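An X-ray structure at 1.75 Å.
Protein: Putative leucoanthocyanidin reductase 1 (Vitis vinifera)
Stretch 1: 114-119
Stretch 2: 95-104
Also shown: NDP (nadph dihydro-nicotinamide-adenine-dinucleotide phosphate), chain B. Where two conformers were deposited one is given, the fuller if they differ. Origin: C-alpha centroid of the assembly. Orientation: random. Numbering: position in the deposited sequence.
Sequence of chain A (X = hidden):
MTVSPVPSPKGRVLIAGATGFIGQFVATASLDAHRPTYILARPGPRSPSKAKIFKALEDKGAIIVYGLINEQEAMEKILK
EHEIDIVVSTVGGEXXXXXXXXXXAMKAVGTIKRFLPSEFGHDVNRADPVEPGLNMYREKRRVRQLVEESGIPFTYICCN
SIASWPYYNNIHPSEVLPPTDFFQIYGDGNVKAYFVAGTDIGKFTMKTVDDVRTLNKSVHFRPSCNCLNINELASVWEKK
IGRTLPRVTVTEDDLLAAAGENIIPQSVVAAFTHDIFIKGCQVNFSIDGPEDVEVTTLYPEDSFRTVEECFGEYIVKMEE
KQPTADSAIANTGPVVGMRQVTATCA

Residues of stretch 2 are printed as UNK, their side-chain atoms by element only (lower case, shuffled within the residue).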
# COMPACT_ATOMS: atom_id res chain seq x y z
N ARG A 114 -9.91 10.57 11.46
CA ARG A 114 -9.08 10.36 10.28
C ARG A 114 -9.49 9.08 9.56
O ARG A 114 -9.68 8.04 10.21
CB ARG A 114 -7.60 10.31 10.63
CG ARG A 114 -6.65 10.70 9.48
CD ARG A 114 -6.68 12.19 9.15
NE ARG A 114 -6.10 13.01 10.23
CZ ARG A 114 -4.80 13.25 10.40
NH1 ARG A 114 -3.89 12.77 9.55
NH2 ARG A 114 -4.39 13.98 11.41
N PHE A 115 -9.60 9.15 8.25
CA PHE A 115 -9.81 7.99 7.40
C PHE A 115 -8.62 7.86 6.47
O PHE A 115 -8.25 8.83 5.74
CB PHE A 115 -11.07 8.16 6.55
CG PHE A 115 -11.35 7.01 5.58
CD1 PHE A 115 -11.74 7.30 4.30
CD2 PHE A 115 -11.22 5.65 5.95
CE1 PHE A 115 -12.02 6.26 3.38
CE2 PHE A 115 -11.46 4.63 5.07
CZ PHE A 115 -11.89 4.92 3.79
N LEU A 116 -8.05 6.66 6.43
CA LEU A 116 -7.08 6.32 5.39
C LEU A 116 -7.67 5.28 4.43
O LEU A 116 -7.77 4.08 4.80
CB LEU A 116 -5.77 5.76 5.99
CG LEU A 116 -4.78 6.74 6.65
CD1 LEU A 116 -5.43 7.54 7.83
CD2 LEU A 116 -3.54 5.98 7.17
N PRO A 117 -8.10 5.71 3.23
CA PRO A 117 -8.62 4.69 2.30
C PRO A 117 -7.52 3.80 1.76
O PRO A 117 -6.33 4.06 2.01
CB PRO A 117 -9.27 5.50 1.19
CG PRO A 117 -8.52 6.83 1.25
CD PRO A 117 -8.13 7.07 2.64
N SER A 118 -7.94 2.78 1.01
CA SER A 118 -7.03 1.77 0.50
C SER A 118 -6.27 2.29 -0.68
O SER A 118 -6.68 2.14 -1.84
CB SER A 118 -7.76 0.48 0.15
OG SER A 118 -6.80 -0.53 -0.11
N GLU A 119 -5.20 2.98 -0.34
CA GLU A 119 -4.29 3.63 -1.29
C GLU A 119 -3.03 2.73 -1.39
O GLU A 119 -3.04 1.70 -2.06
CB GLU A 119 -4.00 5.08 -0.81
CG GLU A 119 -5.22 6.03 -0.91
CD GLU A 119 -5.37 6.65 -2.28
OE1 GLU A 119 -4.35 6.71 -3.03
OE2 GLU A 119 -6.50 7.06 -2.64
N UNK A 95 -11.87 -4.90 -4.34
CA UNK A 95 -12.87 -4.42 -3.38
C UNK A 95 -12.86 -2.92 -3.15
O UNK A 95 -13.44 -2.44 -2.17
c UNK A 95 -12.67 -5.13 -2.03
o UNK A 95 -12.64 -6.54 -2.19
N UNK A 96 -12.22 -2.14 -4.03
CA UNK A 96 -12.10 -0.70 -3.78
C UNK A 96 -13.50 -0.01 -3.61
O UNK A 96 -13.69 0.80 -2.70
c UNK A 96 -11.30 1.52 -4.69
c UNK A 96 -11.28 -0.01 -4.90
c UNK A 96 -9.15 -0.49 -3.54
c UNK A 96 -9.85 -0.55 -4.91
N UNK A 97 -14.45 -0.31 -4.46
CA UNK A 97 -15.79 0.35 -4.35
C UNK A 97 -16.65 -0.16 -3.16
O UNK A 97 -17.65 0.47 -2.78
c UNK A 97 -15.93 0.95 -6.85
c UNK A 97 -16.53 0.27 -5.65
c UNK A 97 -15.63 2.39 -6.56
c UNK A 97 -16.84 0.76 -8.04
N UNK A 98 -16.22 -1.24 -2.50
CA UNK A 98 -16.83 -1.67 -1.23
C UNK A 98 -16.64 -0.58 -0.17
O UNK A 98 -17.32 -0.55 0.86
c UNK A 98 -16.20 -2.97 -0.70
c UNK A 98 -16.56 -4.23 -1.52
o UNK A 98 -17.49 -4.18 -2.35
o UNK A 98 -15.90 -5.28 -1.29
N UNK A 99 -15.69 0.32 -0.42
CA UNK A 99 -15.44 1.41 0.51
C UNK A 99 -16.54 2.49 0.48
O UNK A 99 -16.61 3.31 1.40
c UNK A 99 -14.09 2.05 0.21
c UNK A 99 -12.93 1.14 0.55
n UNK A 99 -11.42 1.93 -1.13
c UNK A 99 -11.61 1.72 0.17
o UNK A 99 -10.76 2.04 1.03
N UNK A 100 -17.38 2.50 -0.55
CA UNK A 100 -18.41 3.53 -0.70
C UNK A 100 -19.35 3.49 0.49
O UNK A 100 -19.61 4.54 1.12
c UNK A 100 -18.25 3.76 -3.20
c UNK A 100 -18.93 3.67 -4.51
c UNK A 100 -20.40 4.34 -2.03
c UNK A 100 -19.16 3.41 -2.01
N UNK A 101 -19.86 2.31 0.82
CA UNK A 101 -20.75 2.18 2.01
C UNK A 101 -20.03 2.57 3.30
O UNK A 101 -20.63 3.19 4.18
c UNK A 101 -21.32 0.77 2.13
N UNK A 102 -18.76 2.22 3.43
CA UNK A 102 -17.98 2.63 4.60
C UNK A 102 -17.87 4.14 4.74
O UNK A 102 -17.99 4.66 5.86
c UNK A 102 -16.56 2.03 4.57
c UNK A 102 -14.22 1.65 5.46
c UNK A 102 -16.19 1.91 7.08
c UNK A 102 -15.63 2.31 5.73
N UNK A 103 -17.62 4.83 3.63
CA UNK A 103 -17.57 6.30 3.61
C UNK A 103 -18.93 6.87 4.01
O UNK A 103 -19.01 7.74 4.87
c UNK A 103 -17.07 6.86 2.25
c UNK A 103 -15.63 6.40 1.95
c UNK A 103 -17.18 8.41 2.19
N UNK A 104 -20.03 6.37 3.43
CA UNK A 104 -21.37 6.85 3.82
C UNK A 104 -21.62 6.63 5.33
O UNK A 104 -22.23 7.48 6.01
n UNK A 104 -24.32 8.86 0.93
c UNK A 104 -23.68 6.35 0.74
c UNK A 104 -22.44 6.18 2.96
c UNK A 104 -22.36 6.59 1.48
c UNK A 104 -24.76 7.40 1.09
PA NDP B . -5.39 -8.27 0.05
O1A NDP B . -6.26 -8.94 -0.99
O2A NDP B . -3.99 -9.00 0.46
O5B NDP B . -6.12 -7.97 1.45
C5B NDP B . -7.39 -7.40 1.46
C4B NDP B . -7.98 -7.42 2.82
O4B NDP B . -9.28 -6.74 2.61
C3B NDP B . -8.31 -8.86 3.31
O3B NDP B . -8.17 -8.98 4.74
C2B NDP B . -9.78 -9.02 2.92
O2B NDP B . -10.42 -9.95 3.79
C1B NDP B . -10.29 -7.62 3.23
N9A NDP B . -11.58 -7.25 2.64
C8A NDP B . -11.85 -7.21 1.34
N7A NDP B . -13.11 -6.80 1.17
C5A NDP B . -13.64 -6.56 2.37
C6A NDP B . -14.89 -6.12 2.80
N6A NDP B . -15.85 -5.84 1.92
N1A NDP B . -15.11 -5.99 4.13
C2A NDP B . -14.14 -6.25 5.00
N3A NDP B . -12.92 -6.66 4.63
C4A NDP B . -12.66 -6.83 3.31
O3 NDP B . -5.01 -6.82 -0.51
PN NDP B . -3.55 -6.11 -0.70
O1N NDP B . -2.67 -6.00 0.49
O2N NDP B . -2.97 -6.79 -1.99
O5D NDP B . -4.08 -4.65 -1.24
C5D NDP B . -4.40 -3.61 -0.31
C4D NDP B . -4.17 -2.28 -0.96
O4D NDP B . -2.72 -2.20 -1.10
C3D NDP B . -4.75 -2.12 -2.35
O3D NDP B . -5.15 -0.76 -2.52
C2D NDP B . -3.56 -2.40 -3.24
O2D NDP B . -3.71 -1.62 -4.41
C1D NDP B . -2.39 -1.84 -2.43
N1N NDP B . -1.08 -2.57 -2.59
C2N NDP B . 0.15 -1.87 -2.72
C3N NDP B . 1.22 -2.48 -3.22
C7N NDP B . 2.55 -1.72 -3.33
O7N NDP B . 2.65 -0.56 -2.93
N7N NDP B . 3.58 -2.40 -3.80
C4N NDP B . 1.11 -3.95 -3.66
C5N NDP B . -0.02 -4.66 -2.93
C6N NDP B . -1.01 -3.97 -2.38
P2B NDP B . -10.94 -11.42 3.16
O1X NDP B . -9.76 -12.24 2.78
O2X NDP B . -11.87 -11.99 4.30
O3X NDP B . -11.85 -11.05 1.91
O HOH W 1 -9.22 3.34 -2.27

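Position 95 carries one carbon and then one oxygen. CB at position 95 stays 7.7 Å from Ser-118 OG, and the oxygen is farther still, so nothing there is touched; the hydroxymethyl group identifies Ser-95. Its OG lies 3.4 Å from N7A of the NADPH.

Position 96 has four carbons, forked at the first, with one arm two carbons long; the carbon ending that arm lies 4.0 Å from Ser-118 O. That is the isoleucine pattern, Ile-96. Its CA-to-CB bond points sideways, yet chi1 and chi2, both m, bring the end of the side chain nearer, and CD1 also lies 4.1 Å from Ser-118 CB.

Position 97 also has four carbons, but the fork comes at the second, and the group is out of reach of stretch 1. This is Leu-97, exposed.

At position 98 two carbons are followed by two oxygens on the second, a short carboxylate that is out of reach of stretch 1. It is Asp-98, whose OD2 accepts a hydrogen bond from N6A of the NADPH adenine at 3.3 Å and an N-H...O angle of 153°.

Position 99 shows three carbons, the third bearing one oxygen and one nitrogen. The oxygen is 2.9 Å from the N atom of Ser-118, and the chain length and terminal amide give Gln-99. Chi2 is t, extending the side chain so that OE1 accepts from Ser-118 N at an N-H...O angle of 154°, while NE2 donates to the backbone O of Ile-96 at 3.0 Å and 165°. The same NE2 also donates to water 1 at 2.9 Å, and that water donates to Ser-118 O at 2.8 Å.

Position 100 repeats the four carbons forked at the first, with one two-carbon arm, out of reach of stretch 1: Ile-100, partly exposed. A lone carbon at position 101, also out of reach, identifies Ala-101.

Position 102 has four carbons forked at the second, one of them 4.1 Å from Phe-115 CE2. The residue is Leu-102, with its CA-to-CB bond toward stretch 1 and CD2 making that apolar contact.

Position 103 has three carbons, the first carrying the other two, and one of these lies 3.9 Å from Phe-115 CE1. This is Val-103; its CB points sideways, and the methyl in contact is CG2.

Position 104 has four carbons in a row ending in nitrogen, all remote from stretch 1. It is Lys-104, exposed.

The contact joins an apolar part to a polar one. Strand 114-116 and the helix that runs through 104 are almost antiparallel, at 176°, with their axes 11.4 Å apart at closest approach. Phe-115, chi1 t, spans this gap, its ring meeting Leu-102 and Val-103 obliquely. Beyond the strand, Gln-99 OE1 accepts a hydrogen bond from Ser-118 N while its NE2 reaches Ser-118 O through water 1, so one amide serves both backbone polar atoms of that residue. Ser-118 OG makes no hydrogen bond to stretch 2 and accepts one from O3D of the NADPH at 2.9 Å.

Stretch 2 95-104: SILDQIALVK
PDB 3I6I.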